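Local coordinates for conserved hypothetical protein (PDB 1YLL) that is of unknown function but belongs to the HutD family of the cupin clan and may take part in histidine utilisation, at residues 56-61 with 112-117; 62-67 with 90-95; 74-79 with 98-103. All coordinates share one frame; numbering follows the deposited sequence.

Contact 1 of 3, residues 56-61 with 112-117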
ATOM      1  N   SER D  56       1.504  -3.965  42.233  1.00 26.11           N
ATOM      2  CA  SER D  56       0.360  -4.759  42.647  1.00 29.57           C
ATOM      3  C   SER D  56       0.366  -6.054  41.855  1.00 28.09           C
ATOM      4  O   SER D  56       0.838  -6.102  40.712  1.00 26.32           O
ATOM      5  CB  SER D  56      -0.929  -3.986  42.368  1.00 32.85           C
ATOM      6  OG  SER D  56      -0.961  -2.779  43.119  1.00 37.32           O
ATOM      7  N   GLY D  57      -0.183  -7.102  42.446  1.00 27.04           N
ATOM      8  CA  GLY D  57      -0.187  -8.389  41.777  1.00 26.10           C
ATOM      9  C   GLY D  57      -1.287  -8.617  40.769  1.00 24.77           C
ATOM     10  O   GLY D  57      -2.362  -8.027  40.825  1.00 27.47           O
ATOM     11  N   PHE D  58      -0.991  -9.501  39.835  1.00 22.90           N
ATOM     12  CA  PHE D  58      -1.951  -9.888  38.807  1.00 19.97           C
ATOM     13  C   PHE D  58      -1.819 -11.375  38.885  1.00 18.38           C
ATOM     14  O   PHE D  58      -1.178 -12.031  38.064  1.00 17.81           O
ATOM     15  CB  PHE D  58      -1.528  -9.351  37.439  1.00 16.96           C
ATOM     16  CG  PHE D  58      -1.962  -7.919  37.190  1.00 17.36           C
ATOM     17  CD1 PHE D  58      -1.162  -6.848  37.580  1.00 19.27           C
ATOM     18  CD2 PHE D  58      -3.161  -7.653  36.547  1.00 17.53           C
ATOM     19  CE1 PHE D  58      -1.561  -5.534  37.316  1.00 18.65           C
ATOM     20  CE2 PHE D  58      -3.584  -6.342  36.273  1.00 19.18           C
ATOM     21  CZ  PHE D  58      -2.769  -5.276  36.660  1.00 21.97           C
ATOM     22  N   ALA D  59      -2.415 -11.916  39.944  1.00 20.78           N
ATOM     23  CA  ALA D  59      -2.373 -13.340  40.208  1.00 22.74           C
ATOM     24  C   ALA D  59      -2.780 -14.189  39.017  1.00 21.24           C
ATOM     25  O   ALA D  59      -3.848 -13.974  38.424  1.00 22.83           O
ATOM     26  CB  ALA D  59      -3.290 -13.664  41.387  1.00 23.11           C
ATOM     27  N   GLY D  60      -1.938 -15.168  38.701  1.00 21.64           N
ATOM     28  CA  GLY D  60      -2.222 -16.085  37.615  1.00 20.61           C
ATOM     29  C   GLY D  60      -1.818 -15.630  36.223  1.00 20.44           C
ATOM     30  O   GLY D  60      -1.848 -16.424  35.275  1.00 19.50           O
ATOM     31  N   TYR D  61      -1.423 -14.364  36.101  1.00 17.08           N
ATOM     32  CA  TYR D  61      -1.031 -13.811  34.809  1.00 15.77           C
ATOM     33  C   TYR D  61       0.461 -13.745  34.586  1.00 13.86           C
ATOM     34  O   TYR D  61       1.240 -13.662  35.542  1.00 16.95           O
ATOM     35  CB  TYR D  61      -1.536 -12.375  34.661  1.00 17.56           C
ATOM     36  CG  TYR D  61      -3.023 -12.216  34.560  1.00 16.55           C
ATOM     37  CD1 TYR D  61      -3.790 -11.936  35.694  1.00 16.67           C
ATOM     38  CD2 TYR D  61      -3.668 -12.306  33.332  1.00 16.75           C
ATOM     39  CE1 TYR D  61      -5.179 -11.736  35.595  1.00 18.36           C
ATOM     40  CE2 TYR D  61      -5.046 -12.109  33.208  1.00 16.38           C
ATOM     41  CZ  TYR D  61      -5.803 -11.814  34.339  1.00 18.26           C
ATOM     42  OH  TYR D  61      -7.143 -11.525  34.218  1.00 19.16           O
ATOM     43  N   ASN D 112       3.137  -2.311  28.955  1.00  9.49           N
ATOM     44  CA  ASN D 112       2.891  -3.570  29.653  1.00 11.54           C
ATOM     45  C   ASN D 112       1.984  -4.504  28.916  1.00 12.27           C
ATOM     46  O   ASN D 112       0.938  -4.071  28.482  1.00 12.76           O
ATOM     47  CB  ASN D 112       2.158  -3.279  30.975  1.00 15.98           C
ATOM     48  CG  ASN D 112       3.081  -2.868  32.102  1.00 22.22           C
ATOM     49  OD1 ASN D 112       3.849  -3.680  32.611  1.00 25.39           O
ATOM     50  ND2 ASN D 112       2.995  -1.606  32.506  1.00 27.00           N
ATOM     51  N   LEU D 113       2.365  -5.787  28.819  1.00 10.55           N
ATOM     52  CA  LEU D 113       1.458  -6.800  28.261  1.00 10.94           C
ATOM     53  C   LEU D 113       1.184  -7.699  29.470  1.00 11.20           C
ATOM     54  O   LEU D 113       2.118  -8.089  30.134  1.00 10.79           O
ATOM     55  CB  LEU D 113       2.177  -7.685  27.228  1.00 11.95           C
ATOM     56  CG  LEU D 113       1.426  -8.547  26.188  1.00 22.39           C
ATOM     57  CD1 LEU D 113       2.115  -9.860  25.991  1.00 17.12           C
ATOM     58  CD2 LEU D 113      -0.041  -8.706  26.475  1.00 18.74           C
ATOM     59  N   ILE D 114      -0.081  -7.974  29.774  1.00 10.66           N
ATOM     60  CA  ILE D 114      -0.400  -8.902  30.862  1.00  9.76           C
ATOM     61  C   ILE D 114      -1.349  -9.905  30.218  1.00 11.05           C
ATOM     62  O   ILE D 114      -2.328  -9.493  29.611  1.00 13.13           O
ATOM     63  CB  ILE D 114      -1.100  -8.159  32.012  1.00 12.11           C
ATOM     64  CG1 ILE D 114      -0.172  -7.036  32.508  1.00 12.85           C
ATOM     65  CG2 ILE D 114      -1.486  -9.138  33.171  1.00 14.35           C
ATOM     66  CD1 ILE D 114      -0.751  -6.216  33.639  1.00 17.11           C
ATOM     67  N   TYR D 115      -1.068 -11.201  30.358  1.00 11.32           N
ATOM     68  CA  TYR D 115      -1.958 -12.176  29.749  1.00 10.36           C
ATOM     69  C   TYR D 115      -2.006 -13.479  30.540  1.00 11.93           C
ATOM     70  O   TYR D 115      -1.103 -13.789  31.319  1.00 12.65           O
ATOM     71  CB  TYR D 115      -1.545 -12.462  28.303  1.00 12.95           C
ATOM     72  CG  TYR D 115      -0.274 -13.248  28.142  1.00 12.71           C
ATOM     73  CD1 TYR D 115      -0.287 -14.630  27.928  1.00  9.34           C
ATOM     74  CD2 TYR D 115       0.965 -12.616  28.213  1.00 11.93           C
ATOM     75  CE1 TYR D 115       0.899 -15.353  27.779  1.00 12.39           C
ATOM     76  CE2 TYR D 115       2.163 -13.328  28.065  1.00 14.69           C
ATOM     77  CZ  TYR D 115       2.126 -14.702  27.848  1.00 13.06           C
ATOM     78  OH  TYR D 115       3.306 -15.391  27.742  1.00 14.91           O
ATOM     79  N   ALA D 116      -3.095 -14.215  30.327  1.00 14.16           N
ATOM     80  CA  ALA D 116      -3.341 -15.497  30.988  1.00 13.50           C
ATOM     81  C   ALA D 116      -2.694 -16.595  30.113  1.00 12.44           C
ATOM     82  O   ALA D 116      -3.242 -16.977  29.083  1.00 13.17           O
ATOM     83  CB  ALA D 116      -4.850 -15.692  31.087  1.00 14.33           C
ATOM     84  N   PRO D 117      -1.552 -17.147  30.547  1.00 12.67           N
ATOM     85  CA  PRO D 117      -0.888 -18.165  29.731  1.00 13.09           C
ATOM     86  C   PRO D 117      -1.676 -19.454  29.459  1.00 13.92           C
ATOM     87  O   PRO D 117      -1.436 -20.149  28.473  1.00 15.67           O
ATOM     88  CB  PRO D 117       0.435 -18.392  30.456  1.00 13.82           C
ATOM     89  CG  PRO D 117       0.134 -18.079  31.885  1.00 16.62           C
ATOM     90  CD  PRO D 117      -0.846 -16.932  31.827  1.00 16.40           C
TER
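Apolar contacts carry most of the meeting between the loop 56-61 and the end of strand 108-115, and Ile114 is their centre. Its CD1 sits 3.7 Å from the centroid of the Phe58 ring and only 8° off the ring normal, a CH-pi contact over the middle of one face. With CG1 anti to the carbonyl carbon (chi1 -58°) and the chain extended at chi2, this ethyl arm reaches to the ring while the other branch goes to the second aromatic residue: Ile114 CG2 lies 3.6 Å from Tyr61 CB. Both aromatic side chains cross the isoleucine at about a right angle.

Tyr61 also meets backbone. The edge of its ring abuts the peptide joining Tyr115 to Ala116, with Tyr61 CD2 3.5 Å from Tyr115 C, and farther along that edge Tyr61 CE2 approaches Ala116 CB at 4.2 Å. Beyond the rings, Gly60 O lies 3.6 Å from Pro117 CD.

Hydrogen bonding acts within the loop and beyond it. A type II turn, flanked by the two aromatic residues, is closed by Tyr61 N to Phe58 O at 3.1 Å. Tyr61 OH bonds to Phe40 O, and Phe40 also packs on Phe58 and Ile114.

The loop leads from strand 53-55 in one sheet to strand 62-69 in another, and dispersion and shape fasten it to 108-115, the neighbour of 62-69, with the Tyr61 hydroxyl satisfied by Phe40.

Contact 2 of 3, residues 62-67 with 90-95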
ATOM      1  N   GLN D  62       0.849 -13.800  33.305  1.00 13.10           N
ATOM      2  CA  GLN D  62       2.247 -13.636  32.881  1.00 13.09           C
ATOM      3  C   GLN D  62       2.355 -12.152  32.493  1.00 11.40           C
ATOM      4  O   GLN D  62       1.461 -11.602  31.889  1.00 12.06           O
ATOM      5  CB  GLN D  62       2.535 -14.470  31.630  1.00 13.75           C
ATOM      6  CG  GLN D  62       3.897 -14.195  31.011  1.00 14.61           C
ATOM      7  CD  GLN D  62       5.012 -14.593  31.942  1.00 18.63           C
ATOM      8  OE1 GLN D  62       5.905 -13.799  32.270  1.00 15.70           O
ATOM      9  NE2 GLN D  62       4.980 -15.837  32.362  1.00 15.49           N
ATOM     10  N   ARG D  63       3.455 -11.528  32.848  1.00 11.81           N
ATOM     11  CA  ARG D  63       3.644 -10.117  32.508  1.00 11.56           C
ATOM     12  C   ARG D  63       4.916  -9.936  31.707  1.00 11.16           C
ATOM     13  O   ARG D  63       5.910 -10.644  31.895  1.00 10.42           O
ATOM     14  CB  ARG D  63       3.747  -9.265  33.789  1.00 12.46           C
ATOM     15  CG  ARG D  63       2.501  -9.290  34.690  1.00 11.07           C
ATOM     16  CD  ARG D  63       2.555  -8.175  35.752  1.00 13.12           C
ATOM     17  NE  ARG D  63       2.673  -6.847  35.134  1.00 14.63           N
ATOM     18  CZ  ARG D  63       2.582  -5.701  35.808  1.00 19.83           C
ATOM     19  NH1 ARG D  63       2.374  -5.719  37.117  1.00 18.64           N
ATOM     20  NH2 ARG D  63       2.685  -4.527  35.175  1.00 18.96           N
ATOM     21  N   ILE D  64       4.877  -8.971  30.789  1.00 11.22           N
ATOM     22  CA  ILE D  64       6.094  -8.597  30.058  1.00 12.92           C
ATOM     23  C   ILE D  64       6.039  -7.066  30.110  1.00 11.63           C
ATOM     24  O   ILE D  64       5.076  -6.452  29.640  1.00 13.14           O
ATOM     25  CB  ILE D  64       6.097  -9.037  28.603  1.00 12.59           C
ATOM     26  CG1 ILE D  64       5.851 -10.552  28.501  1.00 13.87           C
ATOM     27  CG2 ILE D  64       7.462  -8.704  27.984  1.00 13.88           C
ATOM     28  CD1 ILE D  64       6.073 -11.087  27.059  1.00 13.99           C
ATOM     29  N   ILE D  65       7.079  -6.446  30.663  1.00 11.34           N
ATOM     30  CA  ILE D  65       7.087  -4.995  30.778  1.00 11.84           C
ATOM     31  C   ILE D  65       8.300  -4.437  30.049  1.00 11.64           C
ATOM     32  O   ILE D  65       9.338  -5.088  29.974  1.00 12.21           O
ATOM     33  CB  ILE D  65       7.171  -4.598  32.279  1.00 11.72           C
ATOM     34  CG1 ILE D  65       7.005  -3.095  32.448  1.00 15.62           C
ATOM     35  CG2 ILE D  65       8.494  -5.085  32.873  1.00 15.01           C
ATOM     36  CD1 ILE D  65       6.504  -2.757  33.819  1.00 17.37           C
ATOM     37  N   SER D  66       8.136  -3.243  29.491  1.00 11.55           N
ATOM     38  CA  SER D  66       9.221  -2.556  28.802  1.00 11.03           C
ATOM     39  C   SER D  66       9.227  -1.072  29.174  1.00 11.69           C
ATOM     40  O   SER D  66       8.191  -0.446  29.190  1.00 12.98           O
ATOM     41  CB  SER D  66       9.063  -2.611  27.269  1.00 11.78           C
ATOM     42  OG  SER D  66       9.077  -3.918  26.739  1.00 15.67           O
ATOM     43  N   VAL D  67      10.392  -0.520  29.500  1.00 13.00           N
ATOM     44  CA  VAL D  67      10.447   0.911  29.735  1.00 12.05           C
ATOM     45  C   VAL D  67      10.299   1.621  28.374  1.00 13.15           C
ATOM     46  O   VAL D  67      10.837   1.141  27.367  1.00 13.97           O
ATOM     47  CB  VAL D  67      11.802   1.343  30.338  1.00 14.86           C
ATOM     48  CG1 VAL D  67      11.950   2.884  30.245  1.00 15.59           C
ATOM     49  CG2 VAL D  67      11.883   0.877  31.791  1.00 15.09           C
ATOM     50  N   ALA D  90      12.537  -5.515  26.944  1.00 11.97           N
ATOM     51  CA  ALA D  90      11.437  -6.258  27.533  1.00 11.57           C
ATOM     52  C   ALA D  90      11.902  -7.203  28.630  1.00 11.32           C
ATOM     53  O   ALA D  90      12.928  -7.839  28.506  1.00 12.51           O
ATOM     54  CB  ALA D  90      10.712  -7.040  26.451  1.00 12.88           C
ATOM     55  N   PHE D  91      11.087  -7.305  29.669  1.00 11.69           N
ATOM     56  CA  PHE D  91      11.389  -8.133  30.830  1.00 13.48           C
ATOM     57  C   PHE D  91      10.110  -8.881  31.247  1.00 12.91           C
ATOM     58  O   PHE D  91       9.068  -8.284  31.484  1.00 12.96           O
ATOM     59  CB  PHE D  91      11.866  -7.207  31.940  1.00 11.79           C
ATOM     60  CG  PHE D  91      12.227  -7.917  33.218  1.00 14.05           C
ATOM     61  CD1 PHE D  91      13.450  -8.546  33.353  1.00 18.30           C
ATOM     62  CD2 PHE D  91      11.334  -7.935  34.281  1.00 15.54           C
ATOM     63  CE1 PHE D  91      13.783  -9.197  34.555  1.00 20.52           C
ATOM     64  CE2 PHE D  91      11.654  -8.574  35.474  1.00 18.94           C
ATOM     65  CZ  PHE D  91      12.885  -9.204  35.604  1.00 19.14           C
ATOM     66  N   ALA D  92      10.210 -10.201  31.338  1.00 13.01           N
ATOM     67  CA  ALA D  92       9.059 -11.019  31.708  1.00 11.90           C
ATOM     68  C   ALA D  92       9.124 -11.462  33.164  1.00 13.78           C
ATOM     69  O   ALA D  92      10.209 -11.789  33.668  1.00 13.80           O
ATOM     70  CB  ALA D  92       8.995 -12.291  30.808  1.00 14.79           C
ATOM     71  N   PHE D  93       7.971 -11.447  33.822  1.00 13.13           N
ATOM     72  CA  PHE D  93       7.878 -11.905  35.217  1.00 12.43           C
ATOM     73  C   PHE D  93       6.462 -12.330  35.497  1.00 14.01           C
ATOM     74  O   PHE D  93       5.518 -11.999  34.763  1.00 13.72           O
ATOM     75  CB  PHE D  93       8.372 -10.814  36.194  1.00 11.57           C
ATOM     76  CG  PHE D  93       7.526  -9.570  36.238  1.00 13.56           C
ATOM     77  CD1 PHE D  93       6.552  -9.380  37.227  1.00 12.47           C
ATOM     78  CD2 PHE D  93       7.707  -8.564  35.272  1.00 14.24           C
ATOM     79  CE1 PHE D  93       5.777  -8.199  37.260  1.00 15.65           C
ATOM     80  CE2 PHE D  93       6.948  -7.407  35.300  1.00 16.47           C
ATOM     81  CZ  PHE D  93       5.979  -7.212  36.289  1.00 16.32           C
ATOM     82  N   SER D  94       6.311 -13.145  36.535  1.00 13.34           N
ATOM     83  CA  SER D  94       5.010 -13.621  36.913  1.00 14.96           C
ATOM     84  C   SER D  94       4.216 -12.629  37.752  1.00 15.39           C
ATOM     85  O   SER D  94       4.777 -11.958  38.621  1.00 15.76           O
ATOM     86  CB  SER D  94       5.178 -14.925  37.700  1.00 18.39           C
ATOM     87  OG  SER D  94       3.947 -15.327  38.256  1.00 19.70           O
ATOM     88  N   GLY D  95       2.914 -12.557  37.484  1.00 14.05           N
ATOM     89  CA  GLY D  95       2.022 -11.716  38.251  1.00 16.00           C
ATOM     90  C   GLY D  95       1.850 -12.274  39.659  1.00 17.65           C
ATOM     91  O   GLY D  95       1.254 -11.611  40.520  1.00 20.96           O
TER
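Four backbone hydrogen bonds zip strand 91-94, outermost in its sheet within the chain, antiparallel onto strand 62-67, the two axes 4.6 Å apart at 148°. Arg63 and Phe93 form one hydrogen-bonded pair, Ile65 and Phe91 the other. The bond from Ile65 N to Phe91 O is 2.8 Å long and nearly straight, and lies in the carbonyl plane. By contrast, Phe93 N reaches Arg63 O at 2.9 Å from above the carbonyl plane.

On the face bearing Arg63, Ile65, Phe91 and Phe93, the phenyl group of Phe93 takes the crowded position between backbone N and carbonyl carbon (chi1 66°), which brings the ring closer to strand 62-67. Arg63 runs alongside it, pointing the same way. Its CB lies 4.0 Å from the ring centroid, over one face in a CH-pi contact, and CD and NE follow the ring rim. The bend at chi3 then places Phe93 CZ over one face of the guanidinium, 3.5 Å from Arg63 NE, with the two planes inclined by 40°. In the plane of the Phe93 ring, Ile65 CG2 meets its edge 3.7 Å from Phe93 CE2.

On the opposite face, Ile64 CG2 touches Ala90 CB at 4.0 Å, and Leu177 of the second subunit packs on Gln62, Ile64 and Ala92.

Farther out, Asn112 OD1 on the adjoining strand accepts a hydrogen bond from Arg63 NH2, and Phe58 and Ile114 also lie against the arginine. Arg63 is thus a buried cation whose guanidinium lies against an aromatic ring and donates to Asn112, which may help stabilise its charge.

Contact 3 of 3, residues 74-79 with 98-103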
ATOM      1  N   ARG D  74      14.780  -0.783  37.972  1.00 16.14           N
ATOM      2  CA  ARG D  74      15.352  -2.060  38.352  1.00 16.65           C
ATOM      3  C   ARG D  74      14.221  -2.761  39.088  1.00 15.40           C
ATOM      4  O   ARG D  74      13.653  -2.190  40.018  1.00 17.67           O
ATOM      5  CB  ARG D  74      16.548  -1.878  39.313  1.00 18.27           C
ATOM      6  CG  ARG D  74      17.026  -3.214  39.901  1.00 22.48           C
ATOM      7  CD  ARG D  74      18.169  -3.049  40.914  1.00 26.14           C
ATOM      8  NE  ARG D  74      17.734  -2.604  42.248  1.00 25.56           N
ATOM      9  CZ  ARG D  74      18.094  -1.446  42.812  1.00 28.15           C
ATOM     10  NH1 ARG D  74      18.889  -0.603  42.164  1.00 27.24           N
ATOM     11  NH2 ARG D  74      17.663  -1.132  44.029  1.00 27.84           N
ATOM     12  N   LEU D  75      13.875  -3.975  38.670  1.00 15.10           N
ATOM     13  CA  LEU D  75      12.817  -4.716  39.341  1.00 14.20           C
ATOM     14  C   LEU D  75      13.393  -5.781  40.262  1.00 15.92           C
ATOM     15  O   LEU D  75      14.252  -6.567  39.842  1.00 16.63           O
ATOM     16  CB  LEU D  75      11.887  -5.407  38.309  1.00 13.66           C
ATOM     17  CG  LEU D  75      11.045  -4.436  37.475  1.00 14.74           C
ATOM     18  CD1 LEU D  75      10.216  -5.224  36.464  1.00 18.31           C
ATOM     19  CD2 LEU D  75      10.144  -3.594  38.397  1.00 16.99           C
ATOM     20  N   ARG D  76      12.936  -5.804  41.510  1.00 16.82           N
ATOM     21  CA  ARG D  76      13.367  -6.858  42.427  1.00 17.39           C
ATOM     22  C   ARG D  76      12.183  -7.837  42.403  1.00 15.67           C
ATOM     23  O   ARG D  76      11.082  -7.491  42.816  1.00 17.42           O
ATOM     24  CB  ARG D  76      13.575  -6.316  43.838  1.00 19.84           C
ATOM     25  CG  ARG D  76      14.281  -7.300  44.745  1.00 24.60           C
ATOM     26  CD  ARG D  76      14.459  -6.681  46.119  1.00 28.23           C
ATOM     27  NE  ARG D  76      13.180  -6.586  46.800  1.00 30.96           N
ATOM     28  CZ  ARG D  76      12.787  -5.554  47.539  1.00 34.16           C
ATOM     29  NH1 ARG D  76      13.582  -4.501  47.702  1.00 35.72           N
ATOM     30  NH2 ARG D  76      11.585  -5.577  48.103  1.00 35.80           N
ATOM     31  N   VAL D  77      12.412  -9.041  41.889  1.00 15.55           N
ATOM     32  CA  VAL D  77      11.359 -10.043  41.737  1.00 16.51           C
ATOM     33  C   VAL D  77      11.642 -11.227  42.675  1.00 17.46           C
ATOM     34  O   VAL D  77      12.622 -11.936  42.487  1.00 18.39           O
ATOM     35  CB  VAL D  77      11.334 -10.555  40.288  1.00 16.38           C
ATOM     36  CG1 VAL D  77      10.113 -11.463  40.071  1.00 17.09           C
ATOM     37  CG2 VAL D  77      11.313  -9.351  39.316  1.00 18.06           C
ATOM     38  N   ASP D  78      10.774 -11.421  43.649  1.00 19.18           N
ATOM     39  CA  ASP D  78      10.957 -12.486  44.627  1.00 23.37           C
ATOM     40  C   ASP D  78      12.373 -12.413  45.191  1.00 24.27           C
ATOM     41  O   ASP D  78      13.082 -13.431  45.338  1.00 26.21           O
ATOM     42  CB  ASP D  78      10.690 -13.839  43.987  1.00 23.84           C
ATOM     43  CG  ASP D  78       9.239 -13.997  43.564  1.00 24.37           C
ATOM     44  OD1 ASP D  78       8.342 -13.551  44.295  1.00 22.50           O
ATOM     45  OD2 ASP D  78       8.994 -14.582  42.494  1.00 30.53           O
ATOM     46  N   GLY D  79      12.805 -11.186  45.470  1.00 21.48           N
ATOM     47  CA  GLY D  79      14.125 -10.976  46.040  1.00 22.66           C
ATOM     48  C   GLY D  79      15.320 -10.844  45.119  1.00 24.57           C
ATOM     49  O   GLY D  79      16.401 -10.438  45.563  1.00 28.24           O
ATOM     50  N   GLU D  98       6.373 -11.342  43.989  0.50 17.38           N
ATOM     51  CA  GLU D  98       6.368 -10.114  44.774  0.57 18.92           C
ATOM     52  C   GLU D  98       7.381  -9.297  43.986  0.49 17.07           C
ATOM     53  O   GLU D  98       8.472  -9.771  43.673  0.51 18.04           O
ATOM     54  CB  GLU D  98       6.884 -10.332  46.200  0.55 20.02           C
ATOM     55  CG  GLU D  98       6.655  -9.125  47.119  0.46 24.08           C
ATOM     56  CD  GLU D  98       7.442  -9.198  48.423  0.48 27.45           C
ATOM     57  OE1 GLU D  98       7.602 -10.313  48.962  0.50 26.97           O
ATOM     58  OE2 GLU D  98       7.886  -8.134  48.917  0.59 28.48           O
ATOM     59  N   VAL D  99       7.003  -8.073  43.665  1.00 17.53           N
ATOM     60  CA  VAL D  99       7.840  -7.192  42.867  1.00 15.15           C
ATOM     61  C   VAL D  99       7.954  -5.779  43.377  1.00 15.60           C
ATOM     62  O   VAL D  99       6.960  -5.143  43.677  1.00 17.73           O
ATOM     63  CB  VAL D  99       7.286  -7.133  41.416  1.00 16.65           C
ATOM     64  CG1 VAL D  99       8.152  -6.221  40.553  1.00 19.84           C
ATOM     65  CG2 VAL D  99       7.255  -8.552  40.818  1.00 17.78           C
ATOM     66  N   HIS D 100       9.187  -5.303  43.460  1.00 14.85           N
ATOM     67  CA  HIS D 100       9.421  -3.932  43.867  1.00 15.34           C
ATOM     68  C   HIS D 100      10.145  -3.234  42.719  1.00 14.74           C
ATOM     69  O   HIS D 100      11.088  -3.778  42.147  1.00 16.01           O
ATOM     70  CB  HIS D 100      10.293  -3.863  45.129  1.00 18.24           C
ATOM     71  CG  HIS D 100      10.601  -2.461  45.555  1.00 20.79           C
ATOM     72  ND1 HIS D 100      11.729  -1.783  45.141  1.00 25.24           N
ATOM     73  CD2 HIS D 100       9.891  -1.584  46.309  1.00 21.71           C
ATOM     74  CE1 HIS D 100      11.703  -0.553  45.625  1.00 18.84           C
ATOM     75  NE2 HIS D 100      10.600  -0.406  46.336  1.00 23.66           N
ATOM     76  N   CYS D 101       9.683  -2.030  42.376  1.00 13.67           N
ATOM     77  CA  CYS D 101      10.296  -1.279  41.306  1.00 16.20           C
ATOM     78  C   CYS D 101      11.110  -0.128  41.881  1.00 15.48           C
ATOM     79  O   CYS D 101      10.589   0.673  42.650  1.00 17.05           O
ATOM     80  CB  CYS D 101       9.210  -0.701  40.408  1.00 16.94           C
ATOM     81  SG  CYS D 101       9.822   0.491  39.184  1.00 19.62           S
ATOM     82  N   THR D 102      12.385  -0.066  41.520  1.00 14.83           N
ATOM     83  CA  THR D 102      13.234   1.043  41.940  1.00 15.40           C
ATOM     84  C   THR D 102      13.504   1.876  40.679  1.00 15.91           C
ATOM     85  O   THR D 102      14.038   1.364  39.692  1.00 17.85           O
ATOM     86  CB  THR D 102      14.585   0.531  42.479  1.00 14.90           C
ATOM     87  OG1 THR D 102      14.354  -0.193  43.697  1.00 17.37           O
ATOM     88  CG2 THR D 102      15.529   1.670  42.741  1.00 20.23           C
ATOM     89  N   LEU D 103      13.109   3.149  40.713  1.00 15.80           N
ATOM     90  CA  LEU D 103      13.361   4.048  39.589  1.00 17.48           C
ATOM     91  C   LEU D 103      14.842   4.435  39.679  1.00 18.79           C
ATOM     92  O   LEU D 103      15.327   4.809  40.763  1.00 19.38           O
ATOM     93  CB  LEU D 103      12.500   5.298  39.700  1.00 18.64           C
ATOM     94  CG  LEU D 103      10.987   5.066  39.615  1.00 19.71           C
ATOM     95  CD1 LEU D 103      10.243   6.418  39.730  1.00 20.88           C
ATOM     96  CD2 LEU D 103      10.637   4.351  38.299  1.00 21.22           C
TER
HETATM   97  O   HOH W   1      14.242  -2.803  42.867  1.00 23.03           O
HETATM   98  O   HOH W   2       9.556  -7.108  47.338  1.00 47.89           O
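Strands 74-77 and 99-103 run antiparallel with their axes 4.7 Å apart, and Arg74-Thr102 and Arg76-His100 are their hydrogen-bonded pairs. The ladder is regular: Arg76 N donates to His100 O at 2.8 Å, in the carbonyl plane and almost straight. Past the last pair, Asp78 holds Glu98 at two points. Asp78 N bonds to Glu98 O at 2.8 Å, and Asp78 OD1 receives Glu98 N at 3.0 Å from above the carboxylate plane; OD2 turns to Ser97 OG.

Leu75, Val77, Val99 and Cys101 share one face, where Leu75 CD2 lies 3.6 Å from Cys101 CB; Phe55, Phe91 and Phe93 pack against this face.

The other face is polar. Both arginines bend at chi3 and fold over the residue across from them: the Arg76 guanidinium has His100 CB over one face, 3.7 Å from Arg76 NH2, with the imidazole plane only 9° from its own. In the Glu98 conformer described, a water accepts from Arg76 NH2 and donates to Glu98 OE2 at 2.5 Å. Arg74 lies alongside Thr102, and its NE forms a salt bridge with Glu81.

The ladder thus separates an apolar face from a polar one, where the nearby Arg76 might disfavour protonation of His100.

All three contacts belong to one half of an all-beta chain, consistent with a cupin-like barrel. Contacts 1 and 2 touch, their centres 9 Å apart, and share the sheet in which strand 62-69 lies between 108-115 and the edge strand 91-94; Tyr61 O to Gly95 N is a probable hydrogen bond between them. Contact 3 lies in a separate sheet, its centre 11 Å from that of contact 2, and the two sheets meet through Phe91 and Phe93 against Leu75, Val77 and Val99. Along the chain, the segments of contacts 2 and 3 alternate, and all four fall between those of contact 1, so strands interleaved in sequence form two sheets that pack together through largely apolar side chains.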